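Local coordinates for parvulin 42 (Trypanosoma brucei brucei, PDB 6GMP), which probably catalyses cis-trans isomerisation of peptidyl-prolyl bonds through this C-terminal, parvulin-type PPIase domain, at residues A[6-12]-A[115-121]; A[23-29]-A[70-76]; A[44-48]-A[105-109]. All coordinates share one frame. Residues are numbered along the deposited sequence.

Interaction 1: A[6-12]-A[115-121]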
loop_
_atom_site.group_PDB
_atom_site.type_symbol
_atom_site.label_atom_id
_atom_site.label_comp_id
_atom_site.label_asym_id
_atom_site.label_seq_id
_atom_site.Cartn_x
_atom_site.Cartn_y
_atom_site.Cartn_z
ATOM N N ARG A 6 10.555 -4.620 -11.582
ATOM C CA ARG A 6 10.551 -5.192 -10.240
ATOM C C ARG A 6 9.125 -5.497 -9.821
ATOM O O ARG A 6 8.177 -4.839 -10.250
ATOM C CB ARG A 6 11.224 -4.256 -9.235
ATOM C CG ARG A 6 12.727 -4.216 -9.380
ATOM C CD ARG A 6 13.377 -3.202 -8.456
ATOM N NE ARG A 6 14.778 -3.006 -8.818
ATOM C CZ ARG A 6 15.553 -2.039 -8.344
ATOM N NH1 ARG A 6 15.081 -1.158 -7.477
ATOM N NH2 ARG A 6 16.810 -1.952 -8.747
ATOM N N HIS A 7 8.994 -6.517 -8.982
ATOM C CA HIS A 7 7.702 -7.021 -8.552
ATOM C C HIS A 7 7.320 -6.404 -7.212
ATOM O O HIS A 7 8.036 -6.576 -6.217
ATOM C CB HIS A 7 7.790 -8.540 -8.426
ATOM C CG HIS A 7 6.477 -9.208 -8.174
ATOM N ND1 HIS A 7 6.365 -10.569 -7.975
ATOM C CD2 HIS A 7 5.222 -8.711 -8.103
ATOM C CE1 HIS A 7 5.096 -10.878 -7.778
ATOM N NE2 HIS A 7 4.381 -9.770 -7.860
ATOM N N PHE A 8 6.197 -5.688 -7.193
ATOM C CA PHE A 8 5.711 -5.041 -5.985
ATOM C C PHE A 8 4.330 -5.521 -5.580
ATOM O O PHE A 8 3.540 -5.959 -6.422
ATOM C CB PHE A 8 5.663 -3.524 -6.169
ATOM C CG PHE A 8 6.990 -2.908 -6.481
ATOM C CD1 PHE A 8 7.931 -2.686 -5.488
ATOM C CD2 PHE A 8 7.284 -2.532 -7.779
ATOM C CE1 PHE A 8 9.148 -2.097 -5.791
ATOM C CE2 PHE A 8 8.498 -1.950 -8.094
ATOM C CZ PHE A 8 9.435 -1.733 -7.098
ATOM N N TYR A 9 4.072 -5.426 -4.277
ATOM C CA TYR A 9 2.726 -5.458 -3.716
ATOM C C TYR A 9 2.515 -4.132 -2.997
ATOM O O TYR A 9 3.479 -3.443 -2.670
ATOM C CB TYR A 9 2.575 -6.567 -2.671
ATOM C CG TYR A 9 2.354 -7.962 -3.196
ATOM C CD1 TYR A 9 3.264 -8.566 -4.050
ATOM C CD2 TYR A 9 1.227 -8.688 -2.813
ATOM C CE1 TYR A 9 3.057 -9.849 -4.513
ATOM C CE2 TYR A 9 1.012 -9.968 -3.275
ATOM C CZ TYR A 9 1.926 -10.544 -4.125
ATOM O OH TYR A 9 1.704 -11.822 -4.579
ATOM N N HIS A 10 1.266 -3.770 -2.726
ATOM C CA HIS A 10 1.040 -2.621 -1.848
ATOM C C HIS A 10 -0.200 -2.767 -0.978
ATOM O O HIS A 10 -1.078 -3.592 -1.244
ATOM C CB HIS A 10 1.057 -1.277 -2.611
ATOM C CG HIS A 10 -0.214 -0.933 -3.328
ATOM N ND1 HIS A 10 -0.530 0.361 -3.673
ATOM C CD2 HIS A 10 -1.236 -1.700 -3.777
ATOM C CE1 HIS A 10 -1.692 0.383 -4.298
ATOM N NE2 HIS A 10 -2.143 -0.853 -4.376
ATOM N N VAL A 11 -0.198 -1.992 0.100
ATOM C CA VAL A 11 -1.379 -1.701 0.892
ATOM C C VAL A 11 -1.747 -0.261 0.585
ATOM O O VAL A 11 -0.871 0.616 0.582
ATOM C CB VAL A 11 -1.073 -1.768 2.401
ATOM C CG1 VAL A 11 -2.261 -1.271 3.229
ATOM C CG2 VAL A 11 -0.717 -3.168 2.820
ATOM N N LEU A 12 -3.034 -0.010 0.355
ATOM C CA LEU A 12 -3.530 1.347 0.114
ATOM C C LEU A 12 -4.550 1.733 1.177
ATOM O O LEU A 12 -5.536 1.037 1.377
ATOM C CB LEU A 12 -4.176 1.460 -1.270
ATOM C CG LEU A 12 -4.653 2.857 -1.657
ATOM C CD1 LEU A 12 -3.505 3.830 -1.835
ATOM C CD2 LEU A 12 -5.471 2.805 -2.939
ATOM N N VAL A 115 -2.647 6.666 0.719
ATOM C CA VAL A 115 -1.376 6.439 1.372
ATOM C C VAL A 115 -0.992 4.972 1.207
ATOM O O VAL A 115 -1.758 4.077 1.578
ATOM C CB VAL A 115 -1.456 6.822 2.865
ATOM C CG1 VAL A 115 -0.101 6.652 3.536
ATOM C CG2 VAL A 115 -1.957 8.259 3.011
ATOM N N HIS A 116 0.183 4.738 0.630
ATOM C CA HIS A 116 0.653 3.388 0.320
ATOM C C HIS A 116 1.722 2.883 1.276
ATOM O O HIS A 116 2.552 3.655 1.747
ATOM C CB HIS A 116 1.299 3.341 -1.068
ATOM C CG HIS A 116 0.485 3.940 -2.169
ATOM N ND1 HIS A 116 -0.022 3.187 -3.202
ATOM C CD2 HIS A 116 0.167 5.224 -2.451
ATOM C CE1 HIS A 116 -0.655 3.975 -4.052
ATOM N NE2 HIS A 116 -0.547 5.220 -3.626
ATOM N N LEU A 117 1.720 1.572 1.506
ATOM C CA LEU A 117 2.915 0.871 1.960
ATOM C C LEU A 117 3.287 -0.008 0.791
ATOM O O LEU A 117 2.450 -0.761 0.311
ATOM C CB LEU A 117 2.621 -0.009 3.175
ATOM C CG LEU A 117 2.114 0.701 4.435
ATOM C CD1 LEU A 117 1.858 -0.318 5.548
ATOM C CD2 LEU A 117 3.045 1.768 4.929
ATOM N N ILE A 118 4.530 0.099 0.330
ATOM C CA ILE A 118 4.993 -0.646 -0.835
ATOM C C ILE A 118 5.967 -1.729 -0.405
ATOM O O ILE A 118 6.857 -1.480 0.395
ATOM C CB ILE A 118 5.668 0.286 -1.874
ATOM C CG1 ILE A 118 4.700 1.398 -2.266
ATOM C CG2 ILE A 118 6.073 -0.503 -3.104
ATOM C CD1 ILE A 118 5.312 2.486 -3.076
ATOM N N TYR A 119 5.778 -2.927 -0.952
ATOM C CA TYR A 119 6.606 -4.079 -0.643
ATOM C C TYR A 119 7.279 -4.588 -1.913
ATOM O O TYR A 119 6.622 -4.806 -2.930
ATOM C CB TYR A 119 5.736 -5.183 -0.037
ATOM C CG TYR A 119 6.437 -6.495 0.209
ATOM C CD1 TYR A 119 7.453 -6.609 1.149
ATOM C CD2 TYR A 119 6.047 -7.644 -0.468
ATOM C CE1 TYR A 119 8.072 -7.813 1.387
ATOM C CE2 TYR A 119 6.660 -8.855 -0.236
ATOM C CZ TYR A 119 7.674 -8.939 0.699
ATOM O OH TYR A 119 8.283 -10.147 0.931
ATOM N N ARG A 120 8.587 -4.782 -1.849
ATOM C CA ARG A 120 9.306 -5.396 -2.957
ATOM C C ARG A 120 9.436 -6.899 -2.719
ATOM O O ARG A 120 10.071 -7.342 -1.747
ATOM C CB ARG A 120 10.690 -4.775 -3.126
ATOM C CG ARG A 120 11.435 -5.362 -4.302
ATOM C CD ARG A 120 12.767 -4.702 -4.506
ATOM N NE ARG A 120 13.555 -5.435 -5.485
ATOM C CZ ARG A 120 14.813 -5.155 -5.796
ATOM N NH1 ARG A 120 15.445 -4.143 -5.210
ATOM N NH2 ARG A 120 15.432 -5.890 -6.701
ATOM N N VAL A 121 8.840 -7.686 -3.609
ATOM C CA VAL A 121 8.833 -9.136 -3.477
ATOM C C VAL A 121 10.254 -9.663 -3.577
ATOM O O VAL A 121 10.695 -10.460 -2.750
ATOM C CB VAL A 121 7.956 -9.792 -4.559
ATOM C CG1 VAL A 121 7.949 -11.301 -4.406
ATOM C CG2 VAL A 121 6.540 -9.260 -4.471
#
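Strands 6-12 and 115-120 run antiparallel, 154° apart with axes 4.6 Å at closest approach. Val-115 directs its CA-to-CB bond away, but its O touches Leu-12 CA at 3.6 Å. His-116 ND1 hydrogen-bonds His-10 ND1 at 2.9 Å, while its NE2 bonds Thr-111 OG1, and Leu-12 CD1 lies 3.6 Å from the His-116 ring centroid, a CH-pi contact; the pair matches the two histidines of parvulin active sites and probably belongs to this one. Leu-117 and Val-11 form a hydrogen-bonded pair, N to O at 2.9 Å in both directions. Ile-118 CG2 packs on Phe-8 CD1 (3.7 Å). Tyr-119 and Tyr-9 form a second such pair, N to O again 2.9 Å both ways. Arg-120, whose NE hydrogen-bonds the backbone O of Glu-122, stacks its guanidinium on that of Arg-6 despite like charge (centres 4.1 Å, planes 3°). Val-121 N closes the ladder on His-7 O at 2.9 Å. Helix 91-97 covers the Phe-8/His-10/Ile-118 face, helix 37-49 meets Val-11 and Leu-117, and strands 80-84 and 109-111 complete the sheet.

Interaction 2: A[23-29]-A[70-76]; sequences SLAPRNK and SECGSAK
This is a partly buried loop-to-loop contact, joining the long connection between strand 6-13 and helix 37-49 to the turn between helix 59-69 and strand 80-84. The backbones advance in the same sense: Ser-23 CA lies 4.6 Å from Glu-71 CA, Leu-24 CA 4.5 Å from Gly-73 CA, and Pro-26 CA 5.9 Å from Lys-76 CA. Ser-23 (phi/psi -70/139) and Ala-25 (-77/149) are extended, Leu-24 is at -114/9, and Pro-26 and Arg-27 are near -57/-37; residues 73-76 begin a 3-10 turn, with Ala-75 N to Cys-72 O at 3.0 Å. Leu-24 N bonds Glu-71 O almost linearly (3.0 Å, 177°). Arg-27, chi1 t and chi3 p, brings NH2 to Ser-70 O at 3.1 Å; one water links its NE to that oxygen, another its NH2 to Glu-71 OE2, while Glu-71 OE1 bonds Lys-14 N and salt-bridges Arg-35. Ala-25 CB meets Ala-75 CB at 3.7 Å. Ser-23, chi1 t, closes an ST turn, its OG accepting from Ala-25 N (3.2 Å) and donating to Asn-28 OD1 (2.6 Å). The CA-to-CB bond of Cys-72 points away from 23-29, and its side chain touches His-10 and Leu-12, consistent with the active-site cysteine of Pin1-type parvulins.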
loop_
_atom_site.group_PDB
_atom_site.type_symbol
_atom_site.label_atom_id
_atom_site.label_comp_id
_atom_site.label_asym_id
_atom_site.label_seq_id
_atom_site.Cartn_x
_atom_site.Cartn_y
_atom_site.Cartn_z
ATOM N N SER A 23 -13.715 1.978 -0.783
ATOM C CA SER A 23 -12.894 0.778 -0.832
ATOM C C SER A 23 -13.292 -0.104 -1.994
ATOM O O SER A 23 -14.484 -0.309 -2.268
ATOM C CB SER A 23 -13.015 -0.045 0.447
ATOM O OG SER A 23 -12.099 -1.126 0.395
ATOM N N LEU A 24 -12.276 -0.653 -2.652
ATOM C CA LEU A 24 -12.483 -1.630 -3.716
ATOM C C LEU A 24 -11.945 -3.012 -3.330
ATOM O O LEU A 24 -11.891 -3.916 -4.170
ATOM C CB LEU A 24 -11.831 -1.140 -4.999
ATOM C CG LEU A 24 -12.481 0.106 -5.619
ATOM C CD1 LEU A 24 -11.747 0.505 -6.887
ATOM C CD2 LEU A 24 -13.958 -0.121 -5.916
ATOM N N ALA A 25 -11.558 -3.177 -2.065
ATOM C CA ALA A 25 -11.091 -4.464 -1.566
ATOM C C ALA A 25 -12.271 -5.394 -1.322
ATOM O O ALA A 25 -13.347 -4.932 -0.975
ATOM C CB ALA A 25 -10.345 -4.264 -0.279
ATOM N N PRO A 26 -12.067 -6.713 -1.488
ATOM C CA PRO A 26 -13.157 -7.675 -1.274
ATOM C C PRO A 26 -13.817 -7.590 0.108
ATOM O O PRO A 26 -15.017 -7.797 0.253
ATOM C CB PRO A 26 -12.455 -9.021 -1.415
ATOM C CG PRO A 26 -11.333 -8.769 -2.341
ATOM C CD PRO A 26 -10.863 -7.369 -2.037
ATOM N N ARG A 27 -13.000 -7.317 1.116
ATOM C CA ARG A 27 -13.422 -7.312 2.509
ATOM C C ARG A 27 -14.582 -6.339 2.780
ATOM O O ARG A 27 -15.502 -6.636 3.549
ATOM C CB ARG A 27 -12.172 -6.977 3.328
ATOM C CG ARG A 27 -12.346 -6.434 4.710
ATOM C CD ARG A 27 -10.968 -6.256 5.337
ATOM N NE ARG A 27 -10.215 -5.161 4.723
ATOM C CZ ARG A 27 -10.429 -3.877 4.989
ATOM N NH1 ARG A 27 -11.351 -3.514 5.871
ATOM N NH2 ARG A 27 -9.707 -2.949 4.371
ATOM N N ASN A 28 -14.554 -5.198 2.102
ATOM C CA ASN A 28 -15.476 -4.107 2.380
ATOM C C ASN A 28 -15.766 -3.302 1.119
ATOM O O ASN A 28 -15.883 -2.078 1.155
ATOM C CB ASN A 28 -14.896 -3.205 3.469
ATOM C CG ASN A 28 -13.632 -2.496 3.035
ATOM O OD1 ASN A 28 -12.949 -2.926 2.105
ATOM N ND2 ASN A 28 -13.305 -1.404 3.716
ATOM N N LYS A 29 -15.878 -4.001 0.001
ATOM C CA LYS A 29 -16.174 -3.388 -1.282
ATOM C C LYS A 29 -17.343 -2.408 -1.174
ATOM O O LYS A 29 -18.410 -2.755 -0.685
ATOM C CB LYS A 29 -16.524 -4.479 -2.291
ATOM C CG LYS A 29 -16.815 -3.976 -3.698
ATOM C CD LYS A 29 -15.539 -3.577 -4.416
ATOM C CE LYS A 29 -15.098 -4.653 -5.405
ATOM N NZ LYS A 29 -13.815 -4.297 -6.087
ATOM N N SER A 70 -5.935 -3.062 3.388
ATOM C CA SER A 70 -5.891 -2.399 2.086
ATOM C C SER A 70 -7.290 -2.122 1.557
ATOM O O SER A 70 -8.211 -2.927 1.713
ATOM C CB SER A 70 -5.105 -3.186 1.053
ATOM O OG SER A 70 -4.977 -2.362 -0.107
ATOM N N GLU A 71 -7.423 -0.977 0.905
ATOM C CA GLU A 71 -8.680 -0.523 0.328
ATOM C C GLU A 71 -8.592 -0.450 -1.203
ATOM O O GLU A 71 -9.497 0.043 -1.857
ATOM C CB GLU A 71 -9.062 0.825 0.954
ATOM C CG GLU A 71 -9.412 0.645 2.420
ATOM C CD GLU A 71 -9.443 1.917 3.229
ATOM O OE1 GLU A 71 -9.011 2.997 2.763
ATOM O OE2 GLU A 71 -9.902 1.835 4.387
ATOM N N CYS A 72 -7.494 -0.973 -1.745
ATOM C CA CYS A 72 -7.276 -1.026 -3.185
ATOM C C CYS A 72 -7.890 -2.279 -3.784
ATOM O O CYS A 72 -7.937 -3.327 -3.136
ATOM C CB CYS A 72 -5.774 -1.016 -3.472
ATOM S SG CYS A 72 -5.339 -1.096 -5.219
ATOM N N GLY A 73 -8.331 -2.188 -5.030
ATOM C CA GLY A 73 -8.847 -3.347 -5.730
ATOM C C GLY A 73 -7.825 -4.460 -5.843
ATOM O O GLY A 73 -8.206 -5.635 -5.960
ATOM N N SER A 74 -6.544 -4.113 -5.801
ATOM C CA SER A 74 -5.487 -5.125 -5.853
ATOM C C SER A 74 -5.571 -6.101 -4.684
ATOM O O SER A 74 -4.961 -7.171 -4.721
ATOM C CB SER A 74 -4.107 -4.482 -5.873
ATOM O OG SER A 74 -3.871 -3.731 -4.703
ATOM N N ALA A 75 -6.329 -5.751 -3.651
ATOM C CA ALA A 75 -6.497 -6.658 -2.522
ATOM C C ALA A 75 -7.184 -7.959 -2.955
ATOM O O ALA A 75 -7.092 -8.964 -2.245
ATOM C CB ALA A 75 -7.265 -5.971 -1.396
ATOM N N LYS A 76 -7.845 -7.972 -4.113
ATOM C CA LYS A 76 -8.487 -9.193 -4.590
ATOM C C LYS A 76 -7.444 -10.230 -5.005
ATOM O O LYS A 76 -7.772 -11.401 -5.201
ATOM C CB LYS A 76 -9.456 -8.904 -5.742
ATOM C CG LYS A 76 -8.803 -8.669 -7.094
ATOM C CD LYS A 76 -9.852 -8.440 -8.182
ATOM C CE LYS A 76 -9.946 -6.977 -8.594
ATOM N NZ LYS A 76 -10.522 -6.104 -7.532
HETATM O O HOH W 1 -8.326 -5.574 2.438
HETATM O O HOH W 2 -10.955 -0.491 5.176
#

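Interaction 3: A[44-48]-A[105-109]; sequences AQAIL and VSAPV
Ala-44, within helix 37-49, points its CA-to-CB bond toward the extended segment 105-109; its CB meets Pro-108 CB at 4.1 Å, and the CA atoms of these two residues, 6.1 Å apart, set the register. Gln-45 starts sideways, but with chi1 t and chi2 p its OE1 reaches to 3.7 Å from Pro-108 CD. Leu-48 N, bonded to Ala-44 O at 3.1 Å, lies one helical turn on. Here the geometry reflects the parvulin fold: a helix packed against one face of an antiparallel sheet, with Ile-47 against Leu-117, meets the loop that leads from helix 91-97 into strand 109-111. Leu-48, chi1 t and chi2 p, points toward that loop, which covers 66 Å² of it, the most in 44-48: CD1 lies 3.6 Å from Val-105 CG1, and CD2 3.6 Å from Ser-106 O and 3.8 Å from Pro-108 CD. No hydrogen bond crosses; the CA-to-CB bond of Ser-106 points away from the helix, and its OG donates to Ala-107 O (2.8 Å) and also hydrogen-bonds Ile-118 N.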
loop_
_atom_site.group_PDB
_atom_site.type_symbol
_atom_site.label_atom_id
_atom_site.label_comp_id
_atom_site.label_asym_id
_atom_site.label_seq_id
_atom_site.Cartn_x
_atom_site.Cartn_y
_atom_site.Cartn_z
ATOM N N ALA A 44 -1.708 4.291 8.217
ATOM C CA ALA A 44 -0.644 3.617 7.487
ATOM C C ALA A 44 0.608 3.476 8.352
ATOM O O ALA A 44 1.282 2.431 8.354
ATOM C CB ALA A 44 -0.335 4.378 6.214
ATOM N N GLN A 45 0.933 4.518 9.101
ATOM C CA GLN A 45 2.079 4.465 9.998
ATOM C C GLN A 45 1.924 3.356 11.036
ATOM O O GLN A 45 2.879 2.626 11.321
ATOM C CB GLN A 45 2.267 5.816 10.688
ATOM C CG GLN A 45 3.379 5.854 11.728
ATOM C CD GLN A 45 4.729 5.456 11.164
ATOM O OE1 GLN A 45 5.022 5.695 9.985
ATOM N NE2 GLN A 45 5.566 4.857 12.006
ATOM N N ALA A 46 0.735 3.242 11.622
ATOM C CA ALA A 46 0.510 2.235 12.650
ATOM C C ALA A 46 0.552 0.814 12.096
ATOM O O ALA A 46 1.127 -0.077 12.738
ATOM C CB ALA A 46 -0.808 2.476 13.354
ATOM N N ILE A 47 -0.048 0.585 10.922
ATOM C CA ILE A 47 -0.128 -0.771 10.395
ATOM C C ILE A 47 1.267 -1.247 9.989
ATOM O O ILE A 47 1.555 -2.456 10.035
ATOM C CB ILE A 47 -1.207 -0.935 9.317
ATOM C CG1 ILE A 47 -0.896 -0.072 8.115
ATOM C CG2 ILE A 47 -2.586 -0.615 9.918
ATOM C CD1 ILE A 47 -1.909 -0.230 6.981
ATOM N N LEU A 48 2.128 -0.306 9.619
ATOM C CA LEU A 48 3.511 -0.621 9.320
ATOM C C LEU A 48 4.298 -0.854 10.610
ATOM O O LEU A 48 4.975 -1.880 10.798
ATOM C CB LEU A 48 4.144 0.542 8.571
ATOM C CG LEU A 48 5.653 0.489 8.344
ATOM C CD1 LEU A 48 6.048 -0.660 7.394
ATOM C CD2 LEU A 48 6.126 1.833 7.814
ATOM N N VAL A 105 9.667 -3.226 3.113
ATOM C CA VAL A 105 8.421 -2.466 3.064
ATOM C C VAL A 105 8.723 -0.977 3.265
ATOM O O VAL A 105 9.451 -0.596 4.183
ATOM C CB VAL A 105 7.410 -2.919 4.149
ATOM C CG1 VAL A 105 6.140 -2.075 4.105
ATOM C CG2 VAL A 105 7.074 -4.413 4.019
ATOM N N SER A 106 8.168 -0.135 2.405
ATOM C CA SER A 106 8.420 1.293 2.476
ATOM C C SER A 106 7.784 1.934 3.705
ATOM O O SER A 106 6.902 1.358 4.346
ATOM C CB SER A 106 7.863 1.982 1.237
ATOM O OG SER A 106 6.443 1.970 1.245
ATOM N N ALA A 107 8.228 3.149 4.007
ATOM C CA ALA A 107 7.485 4.038 4.880
ATOM C C ALA A 107 6.237 4.454 4.127
ATOM O O ALA A 107 6.151 4.253 2.915
ATOM C CB ALA A 107 8.300 5.252 5.219
ATOM N N PRO A 108 5.258 5.030 4.832
ATOM C CA PRO A 108 4.069 5.486 4.104
ATOM C C PRO A 108 4.425 6.487 3.010
ATOM O O PRO A 108 5.163 7.433 3.252
ATOM C CB PRO A 108 3.222 6.143 5.198
ATOM C CG PRO A 108 3.655 5.464 6.479
ATOM C CD PRO A 108 5.131 5.223 6.289
ATOM N N VAL A 109 3.917 6.252 1.808
ATOM C CA VAL A 109 4.119 7.178 0.698
ATOM C C VAL A 109 2.776 7.526 0.091
ATOM O O VAL A 109 1.924 6.664 -0.134
ATOM C CB VAL A 109 5.067 6.626 -0.391
ATOM C CG1 VAL A 109 4.575 5.314 -0.949
ATOM C CG2 VAL A 109 5.226 7.643 -1.510
#

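How the interactions relate
From the N terminus, strand 6-12 enters first, and its partner 115-121 arrives only near the C terminus, so interaction 1 closes a loop enclosing both other contacts. Within it, 23-29 opens interaction 2 and 44-48 opens interaction 3 before 70-76 and 105-109 complete them in turn; the two therefore cross along the chain. In space they lie on opposite sides of the chain's centre, about 18 Å between centres, without touching. Each meets the strand pair: Leu-12 O lies 2.8 Å from Glu-71 N, and His-116 N lies 2.7 Å from Val-109 O. Interaction 2 ties the loop after strand 6-13 to the loop before strand 80-84; interaction 3 ties helix 37-49 to the loop leading into strand 109-111.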